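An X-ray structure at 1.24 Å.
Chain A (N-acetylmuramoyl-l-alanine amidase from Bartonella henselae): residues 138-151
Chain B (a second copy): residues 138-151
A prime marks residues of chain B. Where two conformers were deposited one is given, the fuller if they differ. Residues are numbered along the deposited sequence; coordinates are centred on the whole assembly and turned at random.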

# COMPACT_ATOMS: atom_id res chain seq x y z
N ASP A 138 -7.24 8.84 -16.86
CA ASP A 138 -5.89 8.30 -16.76
C ASP A 138 -5.35 8.43 -15.33
O ASP A 138 -4.64 7.54 -14.86
CB ASP A 138 -4.96 8.98 -17.76
CG ASP A 138 -5.26 8.57 -19.19
OD1 ASP A 138 -5.73 7.43 -19.39
OD2 ASP A 138 -5.01 9.38 -20.12
N LEU A 139 -5.71 9.51 -14.65
CA LEU A 139 -5.36 9.67 -13.24
C LEU A 139 -6.04 8.61 -12.38
O LEU A 139 -5.41 8.00 -11.52
CB LEU A 139 -5.71 11.07 -12.74
CG LEU A 139 -5.03 12.24 -13.46
CD1 LEU A 139 -5.54 13.56 -12.92
CD2 LEU A 139 -3.52 12.14 -13.31
N THR A 140 -7.34 8.40 -12.61
CA THR A 140 -8.11 7.40 -11.88
C THR A 140 -7.49 6.03 -12.06
O THR A 140 -7.37 5.25 -11.11
CB THR A 140 -9.56 7.36 -12.38
OG1 THR A 140 -10.17 8.64 -12.16
CG2 THR A 140 -10.37 6.29 -11.64
N ARG A 141 -7.09 5.75 -13.30
CA ARG A 141 -6.42 4.50 -13.62
C ARG A 141 -5.15 4.31 -12.81
O ARG A 141 -4.85 3.21 -12.36
CB ARG A 141 -6.10 4.45 -15.12
CG ARG A 141 -7.33 4.25 -15.99
CD ARG A 141 -6.97 4.31 -17.47
NE ARG A 141 -6.05 3.24 -17.84
CZ ARG A 141 -4.97 3.42 -18.60
NH1 ARG A 141 -4.68 4.62 -19.07
NH2 ARG A 141 -4.18 2.39 -18.88
N ARG A 142 -4.38 5.38 -12.64
CA ARG A 142 -3.11 5.29 -11.93
C ARG A 142 -3.35 4.99 -10.45
O ARG A 142 -2.66 4.16 -9.85
CB ARG A 142 -2.31 6.59 -12.12
CG ARG A 142 -0.85 6.52 -11.65
CD ARG A 142 -0.12 7.82 -11.96
NE ARG A 142 -0.71 8.93 -11.22
CZ ARG A 142 -0.58 10.22 -11.55
NH1 ARG A 142 0.12 10.58 -12.63
NH2 ARG A 142 -1.16 11.14 -10.81
N GLU A 143 -4.36 5.63 -9.89
CA GLU A 143 -4.76 5.39 -8.52
C GLU A 143 -5.23 3.94 -8.33
O GLU A 143 -4.83 3.25 -7.40
CB GLU A 143 -5.88 6.35 -8.16
CG GLU A 143 -6.17 6.46 -6.69
CD GLU A 143 -7.33 7.37 -6.42
OE1 GLU A 143 -8.24 7.45 -7.29
OE2 GLU A 143 -7.35 8.01 -5.36
N THR A 144 -6.09 3.49 -9.23
CA THR A 144 -6.57 2.12 -9.21
C THR A 144 -5.42 1.13 -9.26
O THR A 144 -5.41 0.14 -8.53
CB THR A 144 -7.53 1.88 -10.38
OG1 THR A 144 -8.70 2.68 -10.17
CG2 THR A 144 -7.92 0.41 -10.51
N HIS A 145 -4.44 1.41 -10.10
CA HIS A 145 -3.32 0.50 -10.25
C HIS A 145 -2.50 0.40 -8.96
O HIS A 145 -2.05 -0.68 -8.57
CB HIS A 145 -2.44 0.91 -11.42
CG HIS A 145 -1.52 -0.17 -11.87
ND1 HIS A 145 -0.17 0.01 -12.00
CD2 HIS A 145 -1.77 -1.45 -12.22
CE1 HIS A 145 0.38 -1.12 -12.41
NE2 HIS A 145 -0.57 -2.02 -12.55
N ALA A 146 -2.30 1.52 -8.29
CA ALA A 146 -1.60 1.51 -7.01
C ALA A 146 -2.30 0.57 -6.03
O ALA A 146 -1.65 -0.20 -5.33
CB ALA A 146 -1.51 2.92 -6.43
N PHE A 147 -3.63 0.59 -6.02
CA PHE A 147 -4.39 -0.29 -5.15
C PHE A 147 -4.27 -1.75 -5.58
O PHE A 147 -4.11 -2.62 -4.73
CB PHE A 147 -5.86 0.12 -5.10
CG PHE A 147 -6.12 1.36 -4.28
CD1 PHE A 147 -5.58 1.48 -3.00
CD2 PHE A 147 -6.89 2.39 -4.77
CE1 PHE A 147 -5.82 2.61 -2.24
CE2 PHE A 147 -7.15 3.52 -4.01
CZ PHE A 147 -6.60 3.64 -2.75
N SER A 148 -4.33 -2.02 -6.88
CA SER A 148 -4.18 -3.39 -7.37
C SER A 148 -2.86 -4.00 -6.94
O SER A 148 -2.79 -5.15 -6.50
CB SER A 148 -4.29 -3.43 -8.89
OG SER A 148 -5.53 -2.90 -9.32
N ILE A 149 -1.79 -3.22 -7.10
CA ILE A 149 -0.43 -3.62 -6.73
C ILE A 149 -0.35 -3.89 -5.22
O ILE A 149 0.23 -4.89 -4.78
CB ILE A 149 0.60 -2.51 -7.11
CG1 ILE A 149 0.72 -2.35 -8.64
CG2 ILE A 149 1.97 -2.80 -6.52
CD1 ILE A 149 1.24 -3.57 -9.36
N ASN A 150 -0.90 -2.97 -4.45
CA ASN A 150 -0.90 -3.12 -3.00
C ASN A 150 -1.57 -4.42 -2.60
O ASN A 150 -1.04 -5.19 -1.79
CB ASN A 150 -1.60 -1.93 -2.34
CG ASN A 150 -1.72 -2.11 -0.84
OD1 ASN A 150 -2.69 -2.67 -0.36
ND2 ASN A 150 -0.73 -1.64 -0.10
N PHE A 151 -2.75 -4.69 -3.16
CA PHE A 151 -3.44 -5.92 -2.81
C PHE A 151 -2.65 -7.15 -3.24
O PHE A 151 -2.53 -8.12 -2.48
CB PHE A 151 -4.85 -5.94 -3.40
CG PHE A 151 -5.63 -7.17 -3.01
CD1 PHE A 151 -5.94 -7.40 -1.69
CD2 PHE A 151 -5.98 -8.12 -3.96
CE1 PHE A 151 -6.65 -8.54 -1.31
CE2 PHE A 151 -6.68 -9.26 -3.59
CZ PHE A 151 -7.01 -9.47 -2.26
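Chain B (138-151) DLTRRETHAFSINF

Chain B repeats the conformation of chain A. Residues 138-151 are helical in both copies, and in each the helix begins earlier and continues later. An exact two-fold axis relates the copies. The helices run in nearly the same direction, with 13° between their N-to-C directions and a closest axial approach of 10.3 Å. Leu139, Glu143 and Asn150 each have their own copy as nearest CA neighbour across the contact.

Along chain A, Asp138 does not reach chain B. Its OD1 takes a hydrogen bond from NH1 of Arg141 at 3.0 Å, a salt bridge within the helix. The CA-to-CB bond of Leu139 points toward chain B, and its CA lies 7.7 Å from CA of Leu139′.

The CA-to-CB bond of Arg142 points sideways, but the end of the side chain reaches across. Its NE donates to OE2 of Glu143′ at 2.8 Å, and its NH2 donates to OE1 of Glu143′ at 2.8 Å. OE2 of Glu143′ lies at the edge of the guanidinium of Arg142, near its plane. With two hydrogen bonds, the salt bridge is two-pronged. Water 1 donates to OE2 of Glu143′ at 2.6 Å and, weakly, to O of Arg142 at 3.0 Å.

Glu143 returns the same bridge: its OE2 and OE1 accept from NE and NH2 of Arg142′, each at 2.8 Å. Water 2 donates to OE2 of Glu143 at 2.6 Å and, weakly, to O of Arg142′ at 2.9 Å. The backbones come close here, with CA of Glu143 5.8 Å from CA of Glu143′. CG of Glu143 lies 4.3 Å from CG of Glu143′.

Ala146 points toward chain B, and its CB lies 4.0 Å from CZ of Phe147′. In the reciprocal apolar contact, CZ of Phe147 lies 4.1 Å from CB of Ala146′.

At Asn150 the ND2 atom lies 3.2 Å from ND2 of Asn150′. Both are donors, so this is not a hydrogen bond; each is satisfied elsewhere in the structure.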

# COMPACT_ATOMS: atom_id res chain seq x y z
N ASP B 138 -7.91 17.65 -6.38
CA ASP B 138 -8.50 16.85 -5.31
C ASP B 138 -8.25 15.36 -5.54
O ASP B 138 -8.03 14.62 -4.58
CB ASP B 138 -9.99 17.15 -5.17
CG ASP B 138 -10.25 18.53 -4.58
OD1 ASP B 138 -9.39 19.01 -3.81
OD2 ASP B 138 -11.30 19.14 -4.90
N LEU B 139 -8.28 14.94 -6.80
CA LEU B 139 -7.93 13.56 -7.13
C LEU B 139 -6.47 13.25 -6.81
O LEU B 139 -6.16 12.22 -6.23
CB LEU B 139 -8.21 13.27 -8.61
CG LEU B 139 -9.66 13.44 -9.07
CD1 LEU B 139 -9.77 13.20 -10.57
CD2 LEU B 139 -10.57 12.50 -8.30
N THR B 140 -5.57 14.17 -7.19
CA THR B 140 -4.14 14.02 -6.92
C THR B 140 -3.91 13.90 -5.43
O THR B 140 -3.11 13.07 -4.96
CB THR B 140 -3.36 15.23 -7.45
OG1 THR B 140 -3.54 15.33 -8.87
CG2 THR B 140 -1.87 15.11 -7.13
N ARG B 141 -4.62 14.73 -4.67
CA ARG B 141 -4.56 14.69 -3.22
C ARG B 141 -4.94 13.33 -2.67
O ARG B 141 -4.33 12.84 -1.73
CB ARG B 141 -5.47 15.77 -2.63
CG ARG B 141 -4.93 17.18 -2.82
CD ARG B 141 -5.91 18.22 -2.30
NE ARG B 141 -6.15 18.07 -0.87
CZ ARG B 141 -7.35 18.12 -0.30
NH1 ARG B 141 -8.43 18.30 -1.04
NH2 ARG B 141 -7.46 17.97 1.02
N ARG B 142 -5.97 12.72 -3.24
CA ARG B 142 -6.46 11.43 -2.75
C ARG B 142 -5.42 10.34 -3.00
O ARG B 142 -5.15 9.50 -2.14
CB ARG B 142 -7.81 11.09 -3.40
CG ARG B 142 -8.55 9.91 -2.76
CD ARG B 142 -9.91 9.71 -3.42
NE ARG B 142 -9.76 9.36 -4.83
CZ ARG B 142 -10.71 9.51 -5.76
NH1 ARG B 142 -11.90 10.01 -5.44
NH2 ARG B 142 -10.46 9.16 -7.01
N GLU B 143 -4.81 10.39 -4.17
CA GLU B 143 -3.74 9.47 -4.52
C GLU B 143 -2.54 9.64 -3.59
O GLU B 143 -1.99 8.67 -3.06
CB GLU B 143 -3.33 9.74 -5.96
CG GLU B 143 -2.48 8.67 -6.58
CD GLU B 143 -2.05 9.04 -7.97
OE1 GLU B 143 -1.89 10.25 -8.24
OE2 GLU B 143 -1.88 8.12 -8.80
N THR B 144 -2.13 10.89 -3.39
CA THR B 144 -1.05 11.19 -2.47
C THR B 144 -1.32 10.65 -1.08
O THR B 144 -0.44 10.08 -0.44
CB THR B 144 -0.81 12.71 -2.42
OG1 THR B 144 -0.35 13.13 -3.70
CG2 THR B 144 0.20 13.10 -1.34
N HIS B 145 -2.56 10.81 -0.62
CA HIS B 145 -2.89 10.36 0.72
C HIS B 145 -2.78 8.84 0.85
O HIS B 145 -2.32 8.33 1.87
CB HIS B 145 -4.28 10.85 1.10
CG HIS B 145 -4.54 10.78 2.57
ND1 HIS B 145 -5.63 10.13 3.10
CD2 HIS B 145 -3.84 11.26 3.61
CE1 HIS B 145 -5.59 10.22 4.42
NE2 HIS B 145 -4.51 10.90 4.75
N ALA B 146 -3.22 8.12 -0.17
CA ALA B 146 -3.08 6.67 -0.17
C ALA B 146 -1.62 6.28 0.03
O ALA B 146 -1.31 5.37 0.79
CB ALA B 146 -3.63 6.07 -1.45
N PHE B 147 -0.71 6.99 -0.63
CA PHE B 147 0.72 6.72 -0.49
C PHE B 147 1.22 7.08 0.90
O PHE B 147 1.99 6.32 1.49
CB PHE B 147 1.53 7.46 -1.56
CG PHE B 147 1.42 6.85 -2.92
CD1 PHE B 147 1.60 5.49 -3.11
CD2 PHE B 147 1.16 7.64 -4.03
CE1 PHE B 147 1.50 4.93 -4.38
CE2 PHE B 147 1.07 7.10 -5.30
CZ PHE B 147 1.24 5.73 -5.47
N SER B 148 0.78 8.21 1.44
CA SER B 148 1.20 8.61 2.79
C SER B 148 0.82 7.55 3.82
O SER B 148 1.61 7.20 4.70
CB SER B 148 0.56 9.94 3.18
OG SER B 148 0.93 10.95 2.26
N ILE B 149 -0.41 7.07 3.72
CA ILE B 149 -0.95 6.03 4.61
C ILE B 149 -0.14 4.74 4.48
O ILE B 149 0.22 4.10 5.47
CB ILE B 149 -2.45 5.74 4.27
CG1 ILE B 149 -3.35 6.94 4.60
CG2 ILE B 149 -2.95 4.51 5.02
CD1 ILE B 149 -3.38 7.32 6.07
N ASN B 150 0.11 4.35 3.24
CA ASN B 150 0.89 3.14 2.98
C ASN B 150 2.25 3.24 3.64
O ASN B 150 2.69 2.31 4.32
CB ASN B 150 1.04 2.91 1.47
CG ASN B 150 1.93 1.75 1.16
OD1 ASN B 150 3.13 1.89 1.04
ND2 ASN B 150 1.35 0.56 1.05
N PHE B 151 2.94 4.36 3.45
CA PHE B 151 4.25 4.50 4.05
C PHE B 151 4.17 4.49 5.58
O PHE B 151 4.98 3.83 6.24
CB PHE B 151 4.95 5.76 3.55
CG PHE B 151 6.34 5.92 4.11
CD1 PHE B 151 7.32 5.00 3.79
CD2 PHE B 151 6.65 6.95 4.98
CE1 PHE B 151 8.60 5.12 4.31
CE2 PHE B 151 7.93 7.08 5.50
CZ PHE B 151 8.91 6.16 5.17
O HOH W 1 -0.90 5.82 -8.16
O HOH W 2 -6.46 7.05 -3.13